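Local coordinates for GCN5 like acetylase + bromodomain (Cryptosporidium parvum, PDB 4LDF), which probably acetylates histone H3 as a GCN5-type enzyme, the portion crystallised being its bromodomain, a module that in relatives recognises acetylated lysine, at residues W19-T24 with S72-E77; D23-H28 with K79-N84. One frame throughout, in Å; residues are numbered along the deposited sequence. Where two conformers were deposited one is given.

Contact 1: residues W19-T24 with S72-E77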
loop_
_atom_site.group_PDB
_atom_site.type_symbol
_atom_site.label_atom_id
_atom_site.label_comp_id
_atom_site.label_asym_id
_atom_site.label_seq_id
_atom_site.Cartn_x
_atom_site.Cartn_y
_atom_site.Cartn_z
ATOM N N TRP A 19 9.458 5.078 -1.132
ATOM C CA TRP A 19 9.447 5.000 0.337
ATOM C C TRP A 19 8.710 6.200 0.949
ATOM O O TRP A 19 7.881 5.996 1.842
ATOM C CB TRP A 19 10.869 4.846 0.919
ATOM C CG TRP A 19 10.879 4.438 2.365
ATOM C CD1 TRP A 19 10.940 3.162 2.854
ATOM C CD2 TRP A 19 10.674 5.296 3.501
ATOM N NE1 TRP A 19 10.863 3.180 4.229
ATOM C CE2 TRP A 19 10.690 4.477 4.652
ATOM C CE3 TRP A 19 10.515 6.682 3.659
ATOM C CZ2 TRP A 19 10.499 4.994 5.939
ATOM C CZ3 TRP A 19 10.339 7.198 4.934
ATOM C CH2 TRP A 19 10.359 6.363 6.059
ATOM N N GLN A 20 8.981 7.449 0.451
ATOM C CA GLN A 20 8.333 8.659 0.975
ATOM C C GLN A 20 6.835 8.772 0.656
ATOM O O GLN A 20 6.066 9.350 1.442
ATOM C CB GLN A 20 9.110 9.925 0.610
ATOM C CG GLN A 20 10.456 10.015 1.336
ATOM C CD GLN A 20 11.144 11.337 1.118
ATOM O OE1 GLN A 20 10.517 12.372 0.878
ATOM N NE2 GLN A 20 12.453 11.328 1.222
ATOM N N LEU A 21 6.422 8.208 -0.485
ATOM C CA LEU A 21 5.006 8.122 -0.865
ATOM C C LEU A 21 4.318 7.197 0.160
ATOM O O LEU A 21 3.254 7.518 0.671
ATOM C CB LEU A 21 4.887 7.552 -2.289
ATOM C CG LEU A 21 3.511 7.217 -2.842
ATOM C CD1 LEU A 21 3.491 7.378 -4.357
ATOM C CD2 LEU A 21 3.089 5.791 -2.491
ATOM N N LEU A 22 4.947 6.078 0.457
ATOM C CA LEU A 22 4.450 5.078 1.394
ATOM C C LEU A 22 4.409 5.645 2.802
ATOM O O LEU A 22 3.435 5.413 3.508
ATOM C CB LEU A 22 5.286 3.810 1.326
ATOM C CG LEU A 22 5.123 2.951 0.062
ATOM C CD1 LEU A 22 6.294 1.991 -0.055
ATOM C CD2 LEU A 22 3.795 2.169 0.071
ATOM N N ASP A 23 5.426 6.449 3.171
ATOM C CA ASP A 23 5.474 7.152 4.452
ATOM C C ASP A 23 4.335 8.171 4.523
ATOM O O ASP A 23 3.612 8.163 5.502
ATOM C CB ASP A 23 6.852 7.791 4.736
ATOM C CG ASP A 23 7.059 8.132 6.209
ATOM O OD1 ASP A 23 7.491 9.261 6.500
ATOM O OD2 ASP A 23 6.744 7.275 7.074
ATOM N N THR A 24 4.115 8.971 3.459
ATOM C CA THR A 24 2.988 9.913 3.416
ATOM C C THR A 24 1.672 9.155 3.616
ATOM O O THR A 24 0.842 9.565 4.441
ATOM C CB THR A 24 2.968 10.709 2.087
ATOM O OG1 THR A 24 4.060 11.610 2.104
ATOM C CG2 THR A 24 1.666 11.526 1.901
ATOM N N SER A 72 5.782 0.762 -12.528
ATOM C CA SER A 72 4.645 -0.154 -12.748
ATOM C C SER A 72 4.561 -1.279 -11.720
ATOM O O SER A 72 3.472 -1.555 -11.206
ATOM C CB SER A 72 4.618 -0.708 -14.180
ATOM O OG SER A 72 5.840 -1.344 -14.517
ATOM N N GLU A 73 5.714 -1.878 -11.384
ATOM C CA GLU A 73 5.855 -2.937 -10.377
ATOM C C GLU A 73 5.288 -2.457 -9.033
ATOM O O GLU A 73 4.518 -3.180 -8.405
ATOM C CB GLU A 73 7.347 -3.303 -10.192
ATOM C CG GLU A 73 7.915 -4.176 -11.295
ATOM C CD GLU A 73 9.358 -4.631 -11.132
ATOM O OE1 GLU A 73 10.015 -4.244 -10.139
ATOM O OE2 GLU A 73 9.835 -5.377 -12.016
ATOM N N PHE A 74 5.642 -1.213 -8.612
ATOM C CA PHE A 74 5.148 -0.670 -7.351
ATOM C C PHE A 74 3.662 -0.282 -7.434
ATOM O O PHE A 74 2.894 -0.622 -6.533
ATOM C CB PHE A 74 6.009 0.517 -6.865
ATOM C CG PHE A 74 5.347 1.236 -5.718
ATOM C CD1 PHE A 74 5.195 0.613 -4.479
ATOM C CD2 PHE A 74 4.812 2.511 -5.889
ATOM C CE1 PHE A 74 4.512 1.245 -3.438
ATOM C CE2 PHE A 74 4.103 3.127 -4.859
ATOM C CZ PHE A 74 3.972 2.493 -3.635
ATOM N N SER A 75 3.264 0.443 -8.492
ATOM C CA SER A 75 1.870 0.882 -8.669
ATOM C C SER A 75 0.878 -0.286 -8.733
ATOM O O SER A 75 -0.224 -0.156 -8.199
ATOM C CB SER A 75 1.720 1.845 -9.845
ATOM O OG SER A 75 2.226 1.304 -11.052
ATOM N N SER A 76 1.295 -1.453 -9.296
ATOM C CA SER A 76 0.463 -2.665 -9.349
ATOM C C SER A 76 0.249 -3.205 -7.939
ATOM O O SER A 76 -0.871 -3.577 -7.593
ATOM C CB SER A 76 1.109 -3.744 -10.210
ATOM O OG SER A 76 1.464 -3.229 -11.479
ATOM N N GLU A 77 1.330 -3.252 -7.140
ATOM C CA GLU A 77 1.332 -3.723 -5.765
ATOM C C GLU A 77 0.510 -2.797 -4.869
ATOM O O GLU A 77 -0.268 -3.279 -4.057
ATOM C CB GLU A 77 2.769 -3.813 -5.222
ATOM C CG GLU A 77 2.806 -4.558 -3.894
ATOM C CD GLU A 77 4.148 -5.100 -3.456
ATOM O OE1 GLU A 77 4.181 -5.853 -2.454
ATOM O OE2 GLU A 77 5.161 -4.791 -4.124
#
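Within the four-helix bundle of the bromodomain, helices 14-27 and 71-88 face each other across the core, and here Phe74 bridges them by meeting Leu21 and Leu22. The aromatic ring points at the first helix with its far edge foremost. Leu21 CD2 and Leu22 CD2 meet that edge near the ring plane, while Leu22 CD1 sits well to one side of the plane, near CE1. The two methyls at the edge divide it between them, with CZ common to both. Leu21 CD2 takes the CZ-CE2 side, lying 3.6 Å from Phe74 CZ and 3.7 Å from Phe74 CE2. Leu22 CD2 takes the CE1-CZ side, standing 3.7 Å from Phe74 CE1, and Leu22 CD1 is 3.9 Å from the same CE1. Leu21 thus gives one methyl to the ring and Leu22 both of its methyls. Phe74 and Leu22 reach out from opposite directions, whereas Leu21 slants across the end of the ring. The extended setting of Phe74, with CG trans to the backbone N (chi1 169°), carries the ring straight out from its helix. Contact is entirely apolar and buried, with 124 Å² covered in all, more than half of it on Phe74. Helices 56-64 and 93-110 close in beside it: Met59 of helix 56-64 packs on Leu22 and Phe74, and Leu110 of helix 93-110 packs on Leu21 and Phe74. Tyr68 adds an edge-to-face contact with the Phe74 ring. A large aromatic side chain spanning between diagonal helices, filled in from both flanking helices, is the kind of interior packing that holds together the up-and-down helical bundle of a bromodomain.

Contact 2: residues D23-H28 with K79-N84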
loop_
_atom_site.group_PDB
_atom_site.type_symbol
_atom_site.label_atom_id
_atom_site.label_comp_id
_atom_site.label_asym_id
_atom_site.label_seq_id
_atom_site.Cartn_x
_atom_site.Cartn_y
_atom_site.Cartn_z
ATOM N N ASP A 23 5.426 6.449 3.171
ATOM C CA ASP A 23 5.474 7.152 4.452
ATOM C C ASP A 23 4.335 8.171 4.523
ATOM O O ASP A 23 3.612 8.163 5.502
ATOM C CB ASP A 23 6.852 7.791 4.736
ATOM C CG ASP A 23 7.059 8.132 6.209
ATOM O OD1 ASP A 23 7.491 9.261 6.500
ATOM O OD2 ASP A 23 6.744 7.275 7.074
ATOM N N THR A 24 4.115 8.971 3.459
ATOM C CA THR A 24 2.988 9.913 3.416
ATOM C C THR A 24 1.672 9.155 3.616
ATOM O O THR A 24 0.842 9.565 4.441
ATOM C CB THR A 24 2.968 10.709 2.087
ATOM O OG1 THR A 24 4.060 11.610 2.104
ATOM C CG2 THR A 24 1.666 11.526 1.901
ATOM N N LEU A 25 1.488 8.058 2.841
ATOM C CA LEU A 25 0.306 7.210 2.918
ATOM C C LEU A 25 0.083 6.686 4.324
ATOM O O LEU A 25 -1.013 6.855 4.850
ATOM C CB LEU A 25 0.338 6.065 1.887
ATOM C CG LEU A 25 -0.843 5.092 1.913
ATOM C CD1 LEU A 25 -2.145 5.738 1.364
ATOM C CD2 LEU A 25 -0.518 3.818 1.145
ATOM N N SER A 26 1.107 6.065 4.933
ATOM C CA SER A 26 1.028 5.488 6.287
ATOM C C SER A 26 0.684 6.489 7.384
ATOM O O SER A 26 0.011 6.111 8.340
ATOM C CB SER A 26 2.310 4.740 6.645
ATOM O OG SER A 26 3.428 5.609 6.587
ATOM N N ARG A 27 1.134 7.756 7.249
ATOM C CA ARG A 27 0.880 8.822 8.232
ATOM C C ARG A 27 -0.571 9.296 8.243
ATOM O O ARG A 27 -0.998 9.908 9.229
ATOM C CB ARG A 27 1.867 9.990 8.082
ATOM C CG ARG A 27 3.314 9.559 8.339
ATOM C CD ARG A 27 4.286 10.672 8.052
ATOM N NE ARG A 27 5.437 10.611 8.949
ATOM C CZ ARG A 27 5.424 11.017 10.215
ATOM N NH1 ARG A 27 6.515 10.928 10.955
ATOM N NH2 ARG A 27 4.316 11.518 10.748
ATOM N N HIS A 28 -1.337 8.997 7.184
ATOM C CA HIS A 28 -2.770 9.317 7.163
ATOM C C HIS A 28 -3.411 8.512 8.305
ATOM O O HIS A 28 -3.161 7.316 8.412
ATOM C CB HIS A 28 -3.424 8.907 5.830
ATOM C CG HIS A 28 -4.786 9.499 5.634
ATOM N ND1 HIS A 28 -5.867 9.107 6.404
ATOM C CD2 HIS A 28 -5.211 10.397 4.714
ATOM C CE1 HIS A 28 -6.897 9.798 5.956
ATOM N NE2 HIS A 28 -6.554 10.575 4.926
ATOM N N LYS A 79 -1.882 -0.744 -5.845
ATOM C CA LYS A 79 -3.291 -0.901 -6.244
ATOM C C LYS A 79 -3.859 -2.186 -5.644
ATOM O O LYS A 79 -4.970 -2.163 -5.113
ATOM C CB LYS A 79 -3.484 -0.907 -7.773
ATOM C CG LYS A 79 -4.949 -0.720 -8.139
ATOM C CD LYS A 79 -5.259 -1.092 -9.559
ATOM C CE LYS A 79 -6.692 -0.738 -9.897
ATOM N NZ LYS A 79 -7.662 -1.765 -9.411
ATOM N N ARG A 80 -3.089 -3.298 -5.734
ATOM C CA ARG A 80 -3.406 -4.611 -5.171
ATOM C C ARG A 80 -3.666 -4.495 -3.657
ATOM O O ARG A 80 -4.596 -5.125 -3.163
ATOM C CB ARG A 80 -2.271 -5.623 -5.474
ATOM C CG ARG A 80 -2.431 -6.990 -4.753
ATOM C CD ARG A 80 -1.761 -8.178 -5.442
ATOM N NE ARG A 80 -0.424 -7.881 -5.966
ATOM C CZ ARG A 80 0.700 -7.915 -5.256
ATOM N NH1 ARG A 80 1.862 -7.646 -5.832
ATOM N NH2 ARG A 80 0.670 -8.219 -3.963
ATOM N N MET A 81 -2.889 -3.650 -2.925
ATOM C CA MET A 81 -3.163 -3.474 -1.492
ATOM C C MET A 81 -4.631 -3.012 -1.266
ATOM O O MET A 81 -5.325 -3.564 -0.407
ATOM C CB MET A 81 -2.191 -2.470 -0.853
ATOM C CG MET A 81 -2.264 -2.478 0.665
ATOM S SD MET A 81 -1.281 -1.190 1.440
ATOM C CE MET A 81 -2.268 0.304 0.981
ATOM N N PHE A 82 -5.084 -2.020 -2.033
ATOM C CA PHE A 82 -6.458 -1.489 -1.909
ATOM C C PHE A 82 -7.526 -2.470 -2.435
ATOM O O PHE A 82 -8.585 -2.633 -1.812
ATOM C CB PHE A 82 -6.559 -0.112 -2.563
ATOM C CG PHE A 82 -5.726 0.943 -1.865
ATOM C CD1 PHE A 82 -6.003 1.314 -0.549
ATOM C CD2 PHE A 82 -4.713 1.614 -2.543
ATOM C CE1 PHE A 82 -5.240 2.295 0.096
ATOM C CE2 PHE A 82 -3.985 2.627 -1.916
ATOM C CZ PHE A 82 -4.254 2.963 -0.603
ATOM N N ASP A 83 -7.195 -3.179 -3.530
ATOM C CA ASP A 83 -8.046 -4.187 -4.145
ATOM C C ASP A 83 -8.292 -5.372 -3.208
ATOM O O ASP A 83 -9.444 -5.789 -3.068
ATOM C CB ASP A 83 -7.484 -4.639 -5.509
ATOM C CG ASP A 83 -7.722 -3.654 -6.647
ATOM O OD1 ASP A 83 -8.607 -2.772 -6.506
ATOM O OD2 ASP A 83 -7.059 -3.786 -7.690
ATOM N N ASN A 84 -7.231 -5.869 -2.538
ATOM C CA ASN A 84 -7.271 -6.964 -1.545
ATOM C C ASN A 84 -8.218 -6.615 -0.414
ATOM O O ASN A 84 -9.048 -7.443 -0.064
ATOM C CB ASN A 84 -5.872 -7.251 -0.955
ATOM C CG ASN A 84 -4.938 -8.003 -1.863
ATOM O OD1 ASN A 84 -5.330 -8.523 -2.903
ATOM N ND2 ASN A 84 -3.679 -8.107 -1.466
#
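Leu25 splits its two methyl groups between Met81 and Phe82, consecutive residues of helix 71-88. Its CD2 meets the end of the methionine, Leu25 CD2 to Met81 CE being 3.9 Å, and these two side chains approach tip to tip. The other branch comes to the rim of the aromatic ring: Leu25 CD1 lies 4.0 Å from Phe82 CZ, close to the ring plane, with leucine and phenylalanine arriving from opposite directions. Met81 and Phe82 also pack on each other. The terminal bend of the methionine (chi3 71°) turns Met81 CE over one face of the Phe82 ring, displaced toward its rim, so that this methyl touches both the leucine and the aromatic face. The side chains span a wide gap: Leu25 CA and Phe82 CA, the nearest pair, are 12.0 Å apart. Ile56 on Leu25, Met59 on Met81 and Leu102 on Phe82 bring in the two flanking helices. With methyl groups, a thioether end and a ring edge as the touching parts, the contact implies cohesion by dispersion and by exclusion of water, without polar bonds across it.

In the fold
Contacts 1 and 2 are successive layers of one core, their centres 8 Å apart, formed as helices 14-27 and 71-88 run in roughly the same direction on opposite corners of the bundle. The centre of contact 2 is about 3 Å from the centre of the chain, that of contact 1 about 7 Å. Met59 ties the layers together by touching side chains of both. On the flank of helix 14-27 that meets helix 56-64, Asp23, shared by the two first segments, forms a salt bridge with Lys60. Contact 2 is nearer the end of the bundle where, as in other bromodomains, the interhelical loops would form the acetyl-lysine pocket.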